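Local coordinates for disease resistance protein RRS1 (Arabidopsis thaliana, PDB 4C6S) that pairs with RPS4 through its TIR domain and other regions to form a plant immune receptor that recognises the bacterial effectors AvrRps4 and PopP2, at residues Leu64-Leu75 and Leu103-Arg114. Residues are numbered along the deposited sequence; the frame is centred on the assembly and turned at random.
Sequences LPGNCDPSEVWL and LRDQWLSELDFR. With SO4 (sulfate ion), chain D.
Aliphatic contacts on both faces of the W107 indole define the centre of this interface. P70 CB lies 3.7 Å from the centroid of the six-membered ring and almost on its normal, a CH-pi contact, while L64 packs over the opposite face. V73 CG1 meets the edge in plane, 3.8 Å from W107 CH2. Beside the indole, L64 CD1 and L111 CD2 touch tip to tip, and L97 of strand 92-98 touches L64, W107 and L111 from the sheet.

Two hydrogen bonds tie the 66-70 loop to the helix start. W107 NE1 donates to C68 O over 2.7 Å; the bond is bent at hydrogen (135°), in part because the acceptor is tilted out of the indole plane. The N-cap residue contributes the straighter bond, L103 N to G66 O at 2.9 Å, and its CD1 packs against the C68-D69 peptide. On the far side of the loop, N67 N donates to a sulfate oxygen, probably from the crystallisation liquor, and the N67 side chain bonds to D100 and S101.

At the helix end, the R114 guanidinium lies nearly parallel to the W74 indole (planes 8° apart), with R114 CD making a CH-pi contact 3.8 Å from the centroid of the W74 five-membered ring. R114 NE and NH2 each donate to E110 OE2 at 2.9 Å, a side-on salt bridge to a single oxygen, which probably fixes the guanidinium's rotation. E110 starts with CG anti to the backbone N and bends at chi2 (76°), bringing OE2 within 3.2 Å of W74 CB.

The arrangement joins the C-terminal end of strand 59-65, the loop after it and the start of helix 74-82 to helix 104-113, which flanks the five-stranded parallel sheet of the flavodoxin-like TIR fold.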
loop_
_atom_site.group_PDB
_atom_site.type_symbol
_atom_site.label_atom_id
_atom_site.label_comp_id
_atom_site.label_asym_id
_atom_site.label_seq_id
_atom_site.Cartn_x
_atom_site.Cartn_y
_atom_site.Cartn_z
ATOM N N LEU A 64 -7.015 12.386 0.080
ATOM C CA LEU A 64 -6.833 13.494 -0.843
ATOM C C LEU A 64 -5.522 13.337 -1.579
ATOM O O LEU A 64 -4.558 12.804 -1.016
ATOM C CB LEU A 64 -6.844 14.816 -0.071
ATOM C CG LEU A 64 -8.183 15.072 0.628
ATOM C CD1 LEU A 64 -8.033 16.055 1.775
ATOM C CD2 LEU A 64 -9.218 15.574 -0.372
ATOM N N PRO A 65 -5.486 13.771 -2.852
ATOM C CA PRO A 65 -4.251 13.706 -3.646
ATOM C C PRO A 65 -3.321 14.843 -3.245
ATOM O O PRO A 65 -3.302 15.911 -3.861
ATOM C CB PRO A 65 -4.747 13.878 -5.081
ATOM C CG PRO A 65 -5.996 14.713 -4.949
ATOM C CD PRO A 65 -6.623 14.315 -3.629
ATOM N N GLY A 66 -2.542 14.596 -2.200
ATOM C CA GLY A 66 -1.783 15.651 -1.561
ATOM C C GLY A 66 -0.658 16.239 -2.374
ATOM O O GLY A 66 -0.165 17.321 -2.046
ATOM N N ASN A 67 -0.238 15.540 -3.428
ATOM C CA ASN A 67 0.802 16.065 -4.321
ATOM C C ASN A 67 0.264 17.127 -5.281
ATOM O O ASN A 67 1.036 17.827 -5.945
ATOM C CB ASN A 67 1.419 14.924 -5.131
ATOM C CG ASN A 67 2.333 14.028 -4.300
ATOM O OD1 ASN A 67 2.374 14.124 -3.074
ATOM N ND2 ASN A 67 3.071 13.149 -4.974
ATOM N N CYS A 68 -1.061 17.233 -5.364
ATOM C CA CYS A 68 -1.701 18.137 -6.322
ATOM C C CYS A 68 -2.161 19.436 -5.673
ATOM O O CYS A 68 -2.475 19.477 -4.493
ATOM C CB CYS A 68 -2.907 17.469 -6.985
ATOM S SG CYS A 68 -2.566 15.854 -7.709
ATOM N N ASP A 69 -2.211 20.491 -6.479
ATOM C CA ASP A 69 -2.689 21.799 -6.029
ATOM C C ASP A 69 -4.165 21.687 -5.633
ATOM O O ASP A 69 -5.009 21.321 -6.460
ATOM C CB ASP A 69 -2.517 22.805 -7.165
ATOM C CG ASP A 69 -2.831 24.243 -6.758
ATOM O OD1 ASP A 69 -3.449 24.483 -5.691
ATOM O OD2 ASP A 69 -2.451 25.143 -7.536
ATOM N N PRO A 70 -4.485 21.987 -4.359
ATOM C CA PRO A 70 -5.885 21.888 -3.922
ATOM C C PRO A 70 -6.818 22.758 -4.763
ATOM O O PRO A 70 -8.006 22.440 -4.865
ATOM C CB PRO A 70 -5.850 22.388 -2.468
ATOM C CG PRO A 70 -4.478 23.002 -2.269
ATOM C CD PRO A 70 -3.576 22.316 -3.246
ATOM N N SER A 71 -6.290 23.813 -5.383
ATOM C CA SER A 71 -7.125 24.712 -6.163
ATOM C C SER A 71 -7.630 24.056 -7.442
ATOM O O SER A 71 -8.544 24.571 -8.079
ATOM C CB SER A 71 -6.366 25.993 -6.515
ATOM O OG SER A 71 -5.456 25.741 -7.568
ATOM N N GLU A 72 -7.027 22.931 -7.823
ATOM C CA GLU A 72 -7.452 22.202 -9.019
ATOM C C GLU A 72 -8.146 20.895 -8.661
ATOM O O GLU A 72 -8.581 20.153 -9.544
ATOM C CB GLU A 72 -6.256 21.868 -9.903
ATOM C CG GLU A 72 -5.417 23.041 -10.329
ATOM C CD GLU A 72 -4.332 22.618 -11.288
ATOM O OE1 GLU A 72 -3.275 22.141 -10.819
ATOM O OE2 GLU A 72 -4.545 22.747 -12.512
ATOM N N VAL A 73 -8.231 20.611 -7.369
ATOM C CA VAL A 73 -8.759 19.334 -6.899
ATOM C C VAL A 73 -10.055 19.479 -6.107
ATOM O O VAL A 73 -11.016 18.742 -6.342
ATOM C CB VAL A 73 -7.723 18.600 -6.020
ATOM C CG1 VAL A 73 -8.348 17.392 -5.342
ATOM C CG2 VAL A 73 -6.522 18.191 -6.861
ATOM N N TRP A 74 -10.086 20.411 -5.160
ATOM C CA TRP A 74 -11.180 20.416 -4.189
ATOM C C TRP A 74 -12.558 20.621 -4.817
ATOM O O TRP A 74 -13.394 19.717 -4.796
ATOM C CB TRP A 74 -10.980 21.452 -3.068
ATOM C CG TRP A 74 -12.132 21.346 -2.108
ATOM C CD1 TRP A 74 -13.312 22.057 -2.135
ATOM C CD2 TRP A 74 -12.256 20.413 -1.032
ATOM N NE1 TRP A 74 -14.141 21.632 -1.120
ATOM C CE2 TRP A 74 -13.518 20.622 -0.432
ATOM C CE3 TRP A 74 -11.414 19.429 -0.508
ATOM C CZ2 TRP A 74 -13.952 19.880 0.672
ATOM C CZ3 TRP A 74 -11.841 18.704 0.584
ATOM C CH2 TRP A 74 -13.101 18.929 1.161
ATOM N N LEU A 75 -12.800 21.814 -5.351
ATOM C CA LEU A 75 -14.114 22.131 -5.914
ATOM C C LEU A 75 -14.486 21.137 -7.007
ATOM O O LEU A 75 -15.653 20.756 -7.161
ATOM C CB LEU A 75 -14.123 23.549 -6.486
ATOM C CG LEU A 75 -14.066 24.711 -5.491
ATOM C CD1 LEU A 75 -13.970 26.034 -6.229
ATOM C CD2 LEU A 75 -15.285 24.700 -4.603
ATOM N N LEU A 103 2.026 18.990 -1.125
ATOM C CA LEU A 103 1.933 20.442 -1.076
ATOM C C LEU A 103 1.254 20.700 0.264
ATOM O O LEU A 103 0.069 21.025 0.329
ATOM C CB LEU A 103 1.076 20.960 -2.231
ATOM C CG LEU A 103 1.679 20.690 -3.605
ATOM C CD1 LEU A 103 0.816 21.275 -4.729
ATOM C CD2 LEU A 103 3.091 21.239 -3.674
ATOM N N ARG A 104 2.015 20.516 1.341
ATOM C CA ARG A 104 1.427 20.400 2.670
ATOM C C ARG A 104 0.778 21.699 3.136
ATOM O O ARG A 104 -0.372 21.694 3.571
ATOM C CB ARG A 104 2.490 19.948 3.677
ATOM C CG ARG A 104 1.935 19.588 5.038
ATOM C CD ARG A 104 3.061 19.203 5.990
ATOM N NE ARG A 104 4.107 18.440 5.306
ATOM C CZ ARG A 104 4.180 17.109 5.254
ATOM N NH1 ARG A 104 3.263 16.351 5.849
ATOM N NH2 ARG A 104 5.183 16.532 4.600
ATOM N N ASP A 105 1.515 22.802 3.068
ATOM C CA ASP A 105 0.971 24.081 3.530
ATOM C C ASP A 105 -0.279 24.490 2.751
ATOM O O ASP A 105 -1.237 25.020 3.324
ATOM C CB ASP A 105 2.018 25.183 3.422
ATOM C CG ASP A 105 3.191 24.965 4.352
ATOM O OD1 ASP A 105 3.022 24.225 5.343
ATOM O OD2 ASP A 105 4.269 25.542 4.089
ATOM N N GLN A 106 -0.258 24.252 1.444
ATOM C CA GLN A 106 -1.420 24.533 0.600
ATOM C C GLN A 106 -2.646 23.724 0.999
ATOM O O GLN A 106 -3.762 24.254 1.061
ATOM C CB GLN A 106 -1.075 24.294 -0.878
ATOM C CG GLN A 106 -0.008 25.231 -1.430
ATOM C CD GLN A 106 1.397 24.653 -1.397
ATOM O OE1 GLN A 106 1.760 23.891 -0.494
ATOM N NE2 GLN A 106 2.200 25.015 -2.390
ATOM N N TRP A 107 -2.452 22.439 1.269
ATOM C CA TRP A 107 -3.569 21.591 1.666
ATOM C C TRP A 107 -4.059 21.901 3.072
ATOM O O TRP A 107 -5.250 21.841 3.337
ATOM C CB TRP A 107 -3.207 20.107 1.542
ATOM C CG TRP A 107 -3.505 19.580 0.181
ATOM C CD1 TRP A 107 -2.613 19.306 -0.818
ATOM C CD2 TRP A 107 -4.805 19.324 -0.360
ATOM N NE1 TRP A 107 -3.278 18.875 -1.941
ATOM C CE2 TRP A 107 -4.627 18.872 -1.684
ATOM C CE3 TRP A 107 -6.101 19.416 0.154
ATOM C CZ2 TRP A 107 -5.702 18.507 -2.502
ATOM C CZ3 TRP A 107 -7.166 19.054 -0.657
ATOM C CH2 TRP A 107 -6.959 18.610 -1.970
ATOM N N LEU A 108 -3.155 22.248 3.978
ATOM C CA LEU A 108 -3.600 22.581 5.335
ATOM C C LEU A 108 -4.468 23.846 5.304
ATOM O O LEU A 108 -5.489 23.933 6.004
ATOM C CB LEU A 108 -2.409 22.752 6.276
ATOM C CG LEU A 108 -1.668 21.444 6.547
ATOM C CD1 LEU A 108 -0.506 21.687 7.494
ATOM C CD2 LEU A 108 -2.620 20.421 7.127
ATOM N N SER A 109 -4.078 24.800 4.464
ATOM C CA SER A 109 -4.858 26.025 4.269
ATOM C C SER A 109 -6.228 25.676 3.703
ATOM O O SER A 109 -7.265 26.150 4.190
ATOM C CB SER A 109 -4.127 26.972 3.318
ATOM O OG SER A 109 -4.900 28.138 3.078
ATOM N N GLU A 110 -6.223 24.846 2.667
ATOM C CA GLU A 110 -7.456 24.413 2.027
ATOM C C GLU A 110 -8.388 23.763 3.041
ATOM O O GLU A 110 -9.559 24.138 3.143
ATOM C CB GLU A 110 -7.148 23.446 0.884
ATOM C CG GLU A 110 -8.393 22.931 0.137
ATOM C CD GLU A 110 -9.004 23.953 -0.809
ATOM O OE1 GLU A 110 -8.288 24.869 -1.273
ATOM O OE2 GLU A 110 -10.212 23.827 -1.109
ATOM N N LEU A 111 -7.874 22.805 3.810
ATOM C CA LEU A 111 -8.739 22.082 4.745
ATOM C C LEU A 111 -9.303 23.000 5.834
ATOM O O LEU A 111 -10.476 22.892 6.190
ATOM C CB LEU A 111 -8.022 20.877 5.352
ATOM C CG LEU A 111 -7.648 19.807 4.331
ATOM C CD1 LEU A 111 -6.882 18.679 5.014
ATOM C CD2 LEU A 111 -8.874 19.261 3.608
ATOM N N ASP A 112 -8.469 23.904 6.347
ATOM C CA ASP A 112 -8.930 24.887 7.324
ATOM C C ASP A 112 -10.069 25.735 6.761
ATOM O O ASP A 112 -11.060 26.004 7.453
ATOM C CB ASP A 112 -7.780 25.789 7.770
ATOM C CG ASP A 112 -8.250 26.930 8.646
ATOM O OD1 ASP A 112 -8.427 26.716 9.861
ATOM O OD2 ASP A 112 -8.455 28.038 8.114
ATOM N N PHE A 113 -9.935 26.145 5.503
ATOM C CA PHE A 113 -10.971 26.942 4.837
ATOM C C PHE A 113 -12.278 26.155 4.717
ATOM O O PHE A 113 -13.367 26.738 4.772
ATOM C CB PHE A 113 -10.470 27.381 3.454
ATOM C CG PHE A 113 -11.434 28.256 2.687
ATOM C CD1 PHE A 113 -11.649 29.574 3.064
ATOM C CD2 PHE A 113 -12.078 27.768 1.560
ATOM C CE1 PHE A 113 -12.520 30.398 2.341
ATOM C CE2 PHE A 113 -12.954 28.579 0.830
ATOM C CZ PHE A 113 -13.170 29.891 1.225
ATOM N N ARG A 114 -12.168 24.834 4.573
ATOM C CA ARG A 114 -13.343 23.963 4.478
ATOM C C ARG A 114 -13.884 23.573 5.857
ATOM O O ARG A 114 -14.861 22.821 5.964
ATOM C CB ARG A 114 -13.023 22.698 3.666
ATOM C CG ARG A 114 -12.480 22.956 2.268
ATOM C CD ARG A 114 -13.408 23.812 1.416
ATOM N NE ARG A 114 -12.712 24.260 0.216
ATOM C CZ ARG A 114 -13.204 25.110 -0.678
ATOM N NH1 ARG A 114 -14.415 25.617 -0.526
ATOM N NH2 ARG A 114 -12.470 25.466 -1.728
HETATM S S SO4 D . -1.150 11.433 -4.960
HETATM O O1 SO4 D . -0.000 10.532 -4.890
HETATM O O2 SO4 D . -2.336 10.662 -4.578
HETATM O O3 SO4 D . -1.313 11.909 -6.332
HETATM O O4 SO4 D . -0.934 12.603 -4.095
#